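Local coordinates for protein geranyltranstransferase (Campylobacter jejuni, PDB 3NPK) that probably catalyses the condensation of geranyl diphosphate with isopentenyl diphosphate to farnesyl diphosphate, releasing pyrophosphate, in isoprenoid biosynthesis, at residues A32-A37 / P95-S100. Sequence-based numbering, arbitrary orientation.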
# COMPACT_ATOMS: atom_id res chain seq x y z
N ALA A 32 1.01 -4.77 15.81
CA ALA A 32 1.94 -5.86 16.10
C ALA A 32 1.26 -7.22 16.20
O ALA A 32 1.87 -8.24 15.94
CB ALA A 32 2.69 -5.56 17.40
N LEU A 33 -0.01 -7.22 16.58
CA LEU A 33 -0.67 -8.44 17.04
C LEU A 33 -0.56 -9.59 16.04
O LEU A 33 -0.14 -10.69 16.39
CB LEU A 33 -2.13 -8.15 17.35
CG LEU A 33 -2.89 -9.20 18.16
CD1 LEU A 33 -2.26 -9.33 19.55
CD2 LEU A 33 -4.36 -8.83 18.26
N MSE A 34 -0.96 -9.36 14.79
CA MSE A 34 -0.95 -10.43 13.80
C MSE A 34 0.44 -10.78 13.31
O MSE A 34 0.68 -11.92 12.91
CB MSE A 34 -1.84 -10.09 12.61
CG MSE A 34 -3.28 -10.49 12.78
SE MSE A 34 -3.59 -12.41 13.21
CE MSE A 34 -5.38 -12.16 13.95
N LEU A 35 1.34 -9.81 13.34
CA LEU A 35 2.72 -10.06 12.94
C LEU A 35 3.40 -10.99 13.93
O LEU A 35 4.18 -11.87 13.55
CB LEU A 35 3.49 -8.75 12.83
CG LEU A 35 3.06 -7.84 11.68
CD1 LEU A 35 3.73 -6.49 11.86
CD2 LEU A 35 3.46 -8.47 10.34
N LYS A 36 3.11 -10.79 15.21
CA LYS A 36 3.74 -11.57 16.27
C LYS A 36 3.07 -12.91 16.52
O LYS A 36 3.72 -13.84 17.01
CB LYS A 36 3.74 -10.78 17.57
CG LYS A 36 4.79 -9.69 17.61
CD LYS A 36 5.11 -9.30 19.06
CE LYS A 36 4.09 -8.33 19.61
NZ LYS A 36 4.19 -8.19 21.10
N ALA A 37 1.78 -13.00 16.20
CA ALA A 37 0.95 -14.14 16.62
C ALA A 37 1.38 -15.43 15.96
O ALA A 37 1.31 -16.51 16.55
CB ALA A 37 -0.52 -13.86 16.31
N PRO A 95 -7.90 -14.38 18.21
CA PRO A 95 -9.02 -13.70 17.54
C PRO A 95 -8.53 -12.74 16.47
O PRO A 95 -7.45 -12.18 16.57
CB PRO A 95 -9.70 -12.93 18.68
CG PRO A 95 -9.36 -13.72 19.91
CD PRO A 95 -7.95 -14.21 19.67
N THR A 96 -9.33 -12.57 15.43
CA THR A 96 -9.01 -11.59 14.41
C THR A 96 -9.09 -10.16 14.95
O THR A 96 -9.72 -9.91 16.00
CB THR A 96 -9.94 -11.76 13.22
OG1 THR A 96 -11.27 -11.96 13.72
CG2 THR A 96 -9.52 -12.97 12.40
N LEU A 97 -8.44 -9.22 14.27
CA LEU A 97 -8.39 -7.84 14.77
C LEU A 97 -9.76 -7.20 14.91
O LEU A 97 -9.98 -6.37 15.79
CB LEU A 97 -7.53 -6.94 13.89
CG LEU A 97 -6.02 -7.15 14.00
CD1 LEU A 97 -5.32 -6.15 13.07
CD2 LEU A 97 -5.53 -7.05 15.43
N HIS A 98 -10.69 -7.56 14.03
CA HIS A 98 -11.99 -6.91 14.12
C HIS A 98 -12.80 -7.46 15.29
O HIS A 98 -13.75 -6.81 15.73
CB HIS A 98 -12.77 -7.00 12.80
CG HIS A 98 -13.04 -8.39 12.36
ND1 HIS A 98 -12.13 -9.13 11.63
CD2 HIS A 98 -14.10 -9.20 12.57
CE1 HIS A 98 -12.64 -10.33 11.39
NE2 HIS A 98 -13.83 -10.40 11.95
N LYS A 99 -12.42 -8.63 15.80
CA LYS A 99 -13.05 -9.17 17.01
C LYS A 99 -12.39 -8.63 18.28
O LYS A 99 -13.08 -8.28 19.24
CB LYS A 99 -12.98 -10.69 17.00
CG LYS A 99 -13.64 -11.35 15.78
CD LYS A 99 -15.13 -11.14 15.76
CE LYS A 99 -15.77 -11.76 17.00
NZ LYS A 99 -17.26 -11.75 16.94
N SER A 100 -11.06 -8.57 18.30
CA SER A 100 -10.35 -8.06 19.48
C SER A 100 -10.50 -6.56 19.65
O SER A 100 -10.56 -6.07 20.79
CB SER A 100 -8.86 -8.39 19.40
OG SER A 100 -8.65 -9.76 19.70
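Helix 27-37 runs past the start of the short helix 97-100, with the CA atoms of Met34 and Leu97 nearest each other at 7.9 Å. The fold is the all-helical polyprenyl synthetase fold. The contact joins an early helix to the turn that leaves the small hairpin of strands 90-91 and 94-95. No hydrogen bond crosses it; the leucines pack methyl to methyl, and the Met34 methyl lies against backbone. Two neighbouring residues of helix 27-37, Leu33 and Met34, do the touching.

Leu33 has CG anti to its backbone N (chi1 -165°). Leu97 has CG anti to its own carbonyl carbon (chi1 -73°). The two side chains pass each other in opposite directions and meet at Leu33 CD2 and Leu97 CD2, 3.5 Å apart. Leu97 CD2 also lies 4.1 Å from Leu33 CB. Leu97 also packs on Ile78 of helix 59-80 and on Ala106 and Val109 of helix 103-122.

Residue 34 is modelled as selenomethionine. Its chain bends at chi2 (-55°), and the terminal methyl reaches the backbone of the turn. The side chain sits about 8 Å from the bound pyrophosphate. The backbone O of Met34 accepts a hydrogen bond from Arg92 NH1, and Arg92 is a residue of the pyrophosphate pocket, so this helix is tied directly to that site.

Thr96 is the N-cap residue, but its OG1 makes no capping bond and instead pairs with Ala88 O. Its carbonyl O accepts from both Lys99 N and Ser100 N in the first turn. On the strand side of this turn, Met34 CE ends 3.3 Å from Pro95 O and 3.7 Å from Thr96 CA.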